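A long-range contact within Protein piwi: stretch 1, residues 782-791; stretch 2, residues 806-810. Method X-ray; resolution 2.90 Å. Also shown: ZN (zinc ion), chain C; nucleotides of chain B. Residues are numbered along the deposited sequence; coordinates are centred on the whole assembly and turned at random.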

# COMPACT_ATOMS: atom_id res chain seq x y z
N GLN A 782 11.28 -4.90 3.78
CA GLN A 782 10.63 -6.20 3.76
C GLN A 782 10.88 -6.96 5.06
O GLN A 782 9.99 -7.66 5.56
N TYR A 783 12.08 -6.82 5.63
CA TYR A 783 12.36 -7.40 6.94
C TYR A 783 11.44 -6.82 8.01
O TYR A 783 10.90 -7.55 8.85
N ALA A 784 11.25 -5.50 7.99
CA ALA A 784 10.37 -4.86 8.97
C ALA A 784 8.94 -5.34 8.80
O ALA A 784 8.25 -5.61 9.80
N LYS A 785 8.46 -5.46 7.56
CA LYS A 785 7.11 -5.96 7.34
C LYS A 785 6.98 -7.40 7.83
O LYS A 785 5.98 -7.75 8.48
N LYS A 786 7.97 -8.24 7.54
CA LYS A 786 7.95 -9.63 8.00
C LYS A 786 7.87 -9.70 9.52
O LYS A 786 7.03 -10.42 10.08
N LEU A 787 8.73 -8.95 10.21
CA LEU A 787 8.77 -9.02 11.67
C LEU A 787 7.48 -8.47 12.28
O LEU A 787 6.93 -9.06 13.22
N ALA A 788 6.98 -7.34 11.76
CA ALA A 788 5.76 -6.77 12.29
C ALA A 788 4.57 -7.70 12.08
O ALA A 788 3.73 -7.86 12.97
N THR A 789 4.48 -8.32 10.89
CA THR A 789 3.40 -9.25 10.63
C THR A 789 3.50 -10.47 11.54
O THR A 789 2.48 -10.95 12.05
N LEU A 790 4.71 -10.98 11.76
CA LEU A 790 4.88 -12.11 12.67
C LEU A 790 4.42 -11.75 14.08
O LEU A 790 3.75 -12.55 14.74
N VAL A 791 4.77 -10.55 14.55
CA VAL A 791 4.39 -10.17 15.91
C VAL A 791 2.88 -9.97 16.02
O VAL A 791 2.25 -10.44 16.97
N LYS A 806 19.77 -11.45 15.05
CA LYS A 806 19.46 -12.64 14.29
C LYS A 806 18.19 -12.43 13.48
O LYS A 806 17.31 -11.65 13.86
N PHE A 807 18.10 -13.12 12.35
CA PHE A 807 16.92 -13.08 11.49
C PHE A 807 15.88 -14.11 11.93
O PHE A 807 15.38 -14.90 11.13
N TYR A 808 15.55 -14.09 13.22
CA TYR A 808 14.67 -15.11 13.79
C TYR A 808 13.29 -15.10 13.15
O TYR A 808 12.62 -16.14 13.10
N TYR A 809 12.85 -13.95 12.65
CA TYR A 809 11.49 -13.79 12.15
C TYR A 809 11.31 -14.22 10.70
O TYR A 809 10.21 -14.06 10.16
N LEU A 810 12.34 -14.77 10.06
CA LEU A 810 12.23 -15.14 8.65
C LEU A 810 11.47 -16.45 8.45
O LEU A 810 10.99 -16.73 7.35
OXT LEU A 810 11.30 -17.26 9.36

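A helix meets the last turn of the chain here, and the side chains that make the contact are spaced along the helix as its periodicity predicts: Y783, K786, L787 and L790 recur at steps of three and four and so line one face. A784, A788 and T789 take no part, and the hydroxyl of T789, with chi1 m, turns back to its own helix, OG1 bonding K785 O at 2.9 Å. The partner segment has no regular strand or helix; a type I turn from F807 to L810, closed by L810 N to F807 O at 3.2 Å, gathers its side chains within a short span.

Y809 is the centre of the contact. Its CA-to-CB bond points toward the helix, and chi1 in the p well (43°) with chi2 at 90° lays the phenol along it. One face of the ring lies over L787, whose CB sits 3.8 Å from the ring centroid and only 16° off the normal, a CH-pi contact. L787 holds the t, p conformation, which brings CD1 within 3.6 Å of Y809 CD2 while the same methyl lies 3.8 Å from Y808 OH. A single leucine thus serves two tyrosines. Y808 also takes chi1 p (56°); its CB starts sideways, but the long ring carries its end to the helix. One turn along from K786, L790, again t, p, points toward the turn and sets CD2 3.7 Å from Y809 CB, packing against the base of the tyrosine rather than its ring.

At the other end of the patch, Y783 leaves the helix sideways with chi1 m (-74°), and its ring reaches out to the turn. F807, also m (-80°), comes over one face of that ring, Y783 CZ to F807 CE1 being 3.5 Å, with centroids 4.4 Å apart and planes inclined by 31°. L810 reaches the edge of the same ring: its CB points away from the helix, yet chi1 m and chi2 t bring CD2 back to 3.7 Å from Y783 CE1. The Y783 hydroxyl is satisfied elsewhere in the structure, so the ring can be buried without leaving its polar end unpaired.

K786 shows how a lysine can join an apolar contact. Its t, p, t, p chain starts toward the turn, and CG lies near the plane of the Y809 ring at its edge, 4.3 Å from Y809 CD1. The two p torsions bend the chain, and the amine ends 3.4 Å from the backbone, NZ to Y809 O, a weak hydrogen bond and the sole one across the stretches.

The terminal carboxylate is polar business of another kind. L810 O and OXT both bind the zinc ion, at 2.2 and 2.5 Å, and U1 of chain B supplies OP3 and OP2, each 2.3 Å from ZN. The last residue thus joins both partners: its side chain packs against Y783, and its carboxylate, with L810 O 3.7 Å from K786 CE, also binds the metal that it shares with the phosphate of U1.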

# COMPACT_ATOMS: atom_id res chain seq x y z
CB GLN A 782 11.12 -7.01 2.56
CG GLN A 782 10.40 -8.34 2.36
CD GLN A 782 9.07 -8.19 1.65
OE1 GLN A 782 8.92 -7.35 0.76
NE2 GLN A 782 8.10 -9.01 2.03
CB TYR A 783 13.82 -7.16 7.33
CG TYR A 783 14.83 -8.02 6.59
CD1 TYR A 783 14.63 -9.39 6.43
CD2 TYR A 783 15.98 -7.46 6.05
CE1 TYR A 783 15.55 -10.17 5.76
CE2 TYR A 783 16.90 -8.23 5.37
CZ TYR A 783 16.68 -9.58 5.23
OH TYR A 783 17.60 -10.35 4.56
CB ALA A 784 10.44 -3.34 8.83
CB LYS A 785 6.72 -5.87 5.87
CG LYS A 785 5.21 -5.97 5.64
CD LYS A 785 4.84 -6.24 4.19
CE LYS A 785 4.82 -7.73 3.89
NZ LYS A 785 4.25 -8.00 2.54
CB LYS A 786 9.18 -10.37 7.49
CG LYS A 786 9.19 -11.86 7.77
CD LYS A 786 8.41 -12.63 6.71
CE LYS A 786 8.38 -14.12 7.01
NZ LYS A 786 7.51 -14.43 8.18
CB LEU A 787 9.99 -8.26 12.19
CG LEU A 787 10.20 -8.16 13.70
CD1 LEU A 787 10.12 -9.52 14.38
CD2 LEU A 787 11.54 -7.50 13.99
CB ALA A 788 5.50 -5.40 11.66
CB THR A 789 3.42 -9.67 9.16
OG1 THR A 789 3.21 -8.53 8.33
CG2 THR A 789 2.33 -10.70 8.88
CB LEU A 790 6.33 -12.57 12.69
CG LEU A 790 6.64 -13.69 13.68
CD1 LEU A 790 6.04 -15.01 13.21
CD2 LEU A 790 8.13 -13.82 13.92
CB VAL A 791 5.16 -8.92 16.35
CG1 VAL A 791 4.66 -8.44 17.71
CG2 VAL A 791 6.65 -9.21 16.41
CB LYS A 806 19.30 -13.85 15.23
CG LYS A 806 20.48 -14.06 16.15
CD LYS A 806 20.29 -15.25 17.07
CE LYS A 806 21.52 -15.49 17.92
NZ LYS A 806 21.39 -16.71 18.78
CB PHE A 807 17.32 -13.30 10.04
CG PHE A 807 17.87 -12.08 9.37
CD1 PHE A 807 17.08 -10.95 9.21
CD2 PHE A 807 19.16 -12.06 8.87
CE1 PHE A 807 17.58 -9.83 8.58
CE2 PHE A 807 19.66 -10.94 8.24
CZ PHE A 807 18.87 -9.82 8.10
CB TYR A 808 14.56 -14.93 15.30
CG TYR A 808 14.09 -13.55 15.75
CD1 TYR A 808 14.93 -12.45 15.72
CD2 TYR A 808 12.79 -13.37 16.23
CE1 TYR A 808 14.50 -11.20 16.13
CE2 TYR A 808 12.36 -12.12 16.64
CZ TYR A 808 13.22 -11.04 16.59
OH TYR A 808 12.79 -9.80 17.00
CB TYR A 809 11.05 -12.33 12.30
CG TYR A 809 12.12 -11.33 11.90
CD1 TYR A 809 12.21 -10.87 10.60
CD2 TYR A 809 13.04 -10.87 12.83
CE1 TYR A 809 13.18 -9.96 10.23
CE2 TYR A 809 14.02 -9.96 12.47
CZ TYR A 809 14.09 -9.51 11.17
OH TYR A 809 15.06 -8.60 10.81
CB LEU A 810 13.62 -15.25 8.02
CG LEU A 810 14.35 -13.92 7.78
CD1 LEU A 810 15.58 -14.14 6.92
CD2 LEU A 810 13.41 -12.91 7.14
ZN ZN C . 10.34 -18.82 7.65
OP3 U B 1 10.46 -20.77 8.87
P U B 1 9.32 -20.45 9.75
OP1 U B 1 9.75 -20.65 11.16
OP2 U B 1 8.82 -19.12 9.34
O5' U B 1 8.16 -21.50 9.47
C5' U B 1 7.43 -21.48 8.25
C4' U B 1 6.65 -22.76 8.05
O4' U B 1 5.46 -22.74 8.88
C3' U B 1 6.18 -23.02 6.62
O3' U B 1 6.26 -24.41 6.33
C2' U B 1 4.71 -22.60 6.66
O2' U B 1 3.89 -23.23 5.70
C1' U B 1 4.32 -23.00 8.08
N1 U B 1 3.19 -22.23 8.63
C2 U B 1 2.26 -22.91 9.40
O2 U B 1 2.37 -24.09 9.66
N3 U B 1 1.23 -22.14 9.87
C4 U B 1 1.01 -20.80 9.64
O4 U B 1 0.03 -20.25 10.14
C5 U B 1 2.01 -20.17 8.83
C6 U B 1 3.03 -20.89 8.36